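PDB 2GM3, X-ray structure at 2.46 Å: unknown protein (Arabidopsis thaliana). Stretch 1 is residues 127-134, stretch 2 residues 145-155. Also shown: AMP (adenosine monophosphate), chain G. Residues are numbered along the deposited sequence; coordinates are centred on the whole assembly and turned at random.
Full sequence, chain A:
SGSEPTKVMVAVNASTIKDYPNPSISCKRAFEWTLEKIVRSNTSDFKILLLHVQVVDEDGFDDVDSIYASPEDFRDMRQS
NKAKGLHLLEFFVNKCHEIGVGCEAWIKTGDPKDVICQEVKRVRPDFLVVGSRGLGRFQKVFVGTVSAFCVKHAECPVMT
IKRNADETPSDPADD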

# COMPACT_ATOMS: atom_id res chain seq x y z
N PHE A 127 -0.71 7.91 -3.16
CA PHE A 127 -0.99 6.88 -2.20
C PHE A 127 -0.68 7.22 -0.76
O PHE A 127 0.06 8.17 -0.48
CB PHE A 127 -0.40 5.53 -2.61
CG PHE A 127 1.11 5.44 -2.58
CD1 PHE A 127 1.73 4.67 -1.61
CD2 PHE A 127 1.89 6.02 -3.58
CE1 PHE A 127 3.13 4.52 -1.60
CE2 PHE A 127 3.25 5.89 -3.57
CZ PHE A 127 3.89 5.14 -2.59
N LEU A 128 -1.22 6.40 0.14
CA LEU A 128 -1.04 6.52 1.58
C LEU A 128 -0.20 5.36 2.09
O LEU A 128 -0.50 4.19 1.81
CB LEU A 128 -2.43 6.49 2.24
CG LEU A 128 -2.57 6.42 3.75
CD1 LEU A 128 -1.82 7.59 4.40
CD2 LEU A 128 -4.00 6.41 4.18
N VAL A 129 0.85 5.67 2.83
CA VAL A 129 1.62 4.65 3.54
C VAL A 129 1.30 4.72 5.04
O VAL A 129 1.39 5.79 5.66
CB VAL A 129 3.12 4.86 3.35
CG1 VAL A 129 3.89 3.81 4.10
CG2 VAL A 129 3.52 4.84 1.87
N VAL A 130 0.92 3.58 5.61
CA VAL A 130 0.73 3.46 7.02
C VAL A 130 1.51 2.25 7.44
O VAL A 130 1.60 1.26 6.69
CB VAL A 130 -0.80 3.29 7.43
CG1 VAL A 130 -1.57 4.59 7.15
CG2 VAL A 130 -1.44 2.13 6.67
N GLY A 131 2.09 2.34 8.63
CA GLY A 131 2.63 1.19 9.30
C GLY A 131 1.45 0.39 9.81
O GLY A 131 0.31 0.83 9.67
N SER A 132 1.71 -0.78 10.38
CA SER A 132 0.67 -1.60 10.94
C SER A 132 1.27 -2.52 11.97
O SER A 132 2.35 -3.07 11.76
CB SER A 132 -0.01 -2.41 9.84
OG SER A 132 -0.82 -3.43 10.42
N ARG A 133 0.60 -2.66 13.10
CA ARG A 133 1.08 -3.52 14.15
C ARG A 133 0.62 -4.92 13.87
O ARG A 133 1.08 -5.85 14.49
CB ARG A 133 0.58 -3.03 15.51
CG ARG A 133 1.20 -1.68 15.89
CD ARG A 133 0.52 -1.08 17.06
NE ARG A 133 -0.82 -0.63 16.72
CZ ARG A 133 -1.72 -0.18 17.60
NH1 ARG A 133 -1.45 -0.18 18.90
NH2 ARG A 133 -2.91 0.24 17.18
N GLY A 134 -0.28 -5.05 12.89
CA GLY A 134 -0.86 -6.31 12.46
C GLY A 134 -1.80 -6.95 13.45
O GLY A 134 -1.79 -8.18 13.60
P AMP G . -2.28 0.25 13.45
O1P AMP G . -2.93 1.09 14.40
O2P AMP G . -1.23 -0.63 14.02
O3P AMP G . -3.12 -0.46 12.51
O5' AMP G . -1.44 1.18 12.47
C5' AMP G . -0.36 1.94 12.97
C4' AMP G . -0.10 3.01 11.94
O4' AMP G . -1.21 3.97 11.87
C3' AMP G . 1.12 3.83 12.24
O3' AMP G . 2.28 3.10 11.75
C2' AMP G . 0.85 5.07 11.40
O2' AMP G . 1.26 4.81 10.06
C1' AMP G . -0.66 5.23 11.48
N9 AMP G . -0.99 6.07 12.65
C8 AMP G . -1.34 5.68 13.89
N7 AMP G . -1.55 6.77 14.66
C5 AMP G . -1.36 7.85 13.89
C6 AMP G . -1.43 9.23 14.09
N6 AMP G . -1.75 9.77 15.25
N1 AMP G . -1.16 10.03 13.07
C2 AMP G . -0.82 9.58 11.88
N3 AMP G . -0.74 8.28 11.64
C4 AMP G . -1.00 7.40 12.62
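Stretch 2 145-155: TVSAFCVKHAE

Stretch 2 forms a helix, Val 146 to His 153, that runs back across the strand beginning at Phe 127. The two N-to-C directions make an angle of 146° (signed crossing angle -146°), so the elements are roughly antiparallel, and their axes approach to 8.2 Å. The start of the helix therefore lies beside the end of stretch 1: the CA atoms of Ser 132 and Ser 147 are 5.7 Å apart, whereas those of Leu 128 and Ala 154 are separated by 8.0 Å.

Strand alternation sends the CA-to-CB bonds of Leu 128 and Val 130 toward the helix, while the side chains of Phe 127 and Val 129 remain out of its reach. The CA-to-CB bonds of Ser 147 and Cys 150 on the helix, and of Ala 154 just after it, point toward the strand, a spacing of three and four residues that keeps them on one face. Leu 128, with chi1 t and chi2 p, places CD2 3.9 Å from Cys 150 CB and also 3.9 Å from Ala 154 CB. Ala 154 is the first residue to leave helical phi/psi, but its N still donates to Cys 150 O at 2.7 Å, which holds its methyl group close to the helical face. Val 130 adopts the m rotamer; its CG2 lies 3.7 Å from Ser 147 CB and its CG1 4.4 Å from Cys 150 SG. The m rotamer of Cys 150 also leaves SG 3.4 Å from Val 146 O, one turn earlier.

Toward the AMP the contact becomes polar. Gly 131 O approaches Ser 147 CB to 3.3 Å, while Gly 131 N donates to AMP O2' at 3.0 Å; a CB on this glycine would clash with AMP O3'. Ser 147, in the p rotamer, directs OG to AMP O3P at 2.5 Å, and its backbone N reaches the same oxygen at 3.0 Å. Since its hydroxyl donates a hydrogen bond to the phosphate, Ser 147 OG accepts a weak hydrogen bond from Ser 132 OG at 3.2 Å. Ser 132, chi1 t, in turn accepts from Gly 134 N through OG at 3.0 Å, so that its hydroxyl links the turn to the helix.

The CA-to-CB bond of Arg 133 points sideways to the helix, but the m, t, m course of chi1 to chi3 brings its end nearer. NE donates to AMP O2P at 2.7 Å and NH2 to AMP O1P at 2.9 Å, and NH2 also lies 3.4 Å from Thr 145 OG1, near the guanidinium plane. The phosphate thus bridges the two stretches.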

# COMPACT_ATOMS: atom_id res chain seq x y z
N THR A 145 -6.73 -0.99 14.58
CA THR A 145 -7.43 0.28 14.56
C THR A 145 -7.13 1.18 13.35
O THR A 145 -7.94 1.19 12.40
CB THR A 145 -7.41 1.05 15.96
OG1 THR A 145 -6.08 1.32 16.37
CG2 THR A 145 -8.11 0.20 17.08
N VAL A 146 -5.98 1.84 13.31
CA VAL A 146 -5.73 2.84 12.26
C VAL A 146 -5.54 2.28 10.85
O VAL A 146 -6.26 2.66 9.92
CB VAL A 146 -4.58 3.83 12.63
CG1 VAL A 146 -4.41 4.86 11.52
CG2 VAL A 146 -4.89 4.53 13.94
N SER A 147 -4.54 1.42 10.67
CA SER A 147 -4.17 0.93 9.34
C SER A 147 -5.33 0.23 8.66
O SER A 147 -5.52 0.42 7.47
CB SER A 147 -2.92 0.03 9.37
OG SER A 147 -3.15 -1.20 10.07
N ALA A 148 -6.09 -0.59 9.38
CA ALA A 148 -7.22 -1.30 8.79
C ALA A 148 -8.33 -0.34 8.36
O ALA A 148 -9.00 -0.57 7.36
CB ALA A 148 -7.79 -2.33 9.78
N PHE A 149 -8.56 0.72 9.13
CA PHE A 149 -9.55 1.73 8.76
C PHE A 149 -9.14 2.45 7.48
O PHE A 149 -9.97 2.67 6.61
CB PHE A 149 -9.74 2.74 9.88
CG PHE A 149 -10.89 3.68 9.67
CD1 PHE A 149 -12.18 3.34 10.07
CD2 PHE A 149 -10.68 4.93 9.08
CE1 PHE A 149 -13.26 4.22 9.90
CE2 PHE A 149 -11.75 5.82 8.90
CZ PHE A 149 -13.03 5.47 9.31
N CYS A 150 -7.87 2.80 7.38
CA CYS A 150 -7.37 3.47 6.19
C CYS A 150 -7.52 2.64 4.90
O CYS A 150 -8.03 3.14 3.87
CB CYS A 150 -5.93 3.94 6.43
SG CYS A 150 -5.85 5.22 7.74
N VAL A 151 -7.12 1.38 4.97
CA VAL A 151 -7.18 0.46 3.85
C VAL A 151 -8.62 0.36 3.36
O VAL A 151 -8.88 0.34 2.15
CB VAL A 151 -6.70 -0.95 4.30
CG1 VAL A 151 -7.12 -2.04 3.30
CG2 VAL A 151 -5.19 -0.92 4.54
N LYS A 152 -9.54 0.33 4.32
CA LYS A 152 -10.94 0.17 4.02
C LYS A 152 -11.52 1.49 3.47
O LYS A 152 -12.34 1.49 2.55
CB LYS A 152 -11.63 -0.32 5.29
CG LYS A 152 -13.13 -0.41 5.27
CD LYS A 152 -13.65 -1.09 6.55
CE LYS A 152 -15.18 -0.88 6.70
NZ LYS A 152 -15.83 -1.70 7.76
N HIS A 153 -11.08 2.63 4.00
CA HIS A 153 -11.80 3.86 3.71
C HIS A 153 -11.07 4.92 2.89
O HIS A 153 -11.70 5.69 2.19
CB HIS A 153 -12.34 4.47 5.00
CG HIS A 153 -13.49 3.71 5.59
ND1 HIS A 153 -14.72 3.61 4.96
CD2 HIS A 153 -13.61 3.05 6.76
CE1 HIS A 153 -15.54 2.90 5.72
NE2 HIS A 153 -14.89 2.54 6.81
N ALA A 154 -9.75 4.96 2.96
CA ALA A 154 -9.03 6.01 2.25
C ALA A 154 -9.33 6.01 0.75
O ALA A 154 -9.52 4.96 0.15
CB ALA A 154 -7.56 5.96 2.53
N GLU A 155 -9.45 7.19 0.17
CA GLU A 155 -9.84 7.30 -1.24
C GLU A 155 -8.59 7.47 -2.10
O GLU A 155 -8.53 8.31 -3.01
CB GLU A 155 -10.84 8.44 -1.44
CG GLU A 155 -12.08 8.32 -0.55
CD GLU A 155 -13.13 9.36 -0.85
OE1 GLU A 155 -12.76 10.52 -1.19
OE2 GLU A 155 -14.33 9.04 -0.73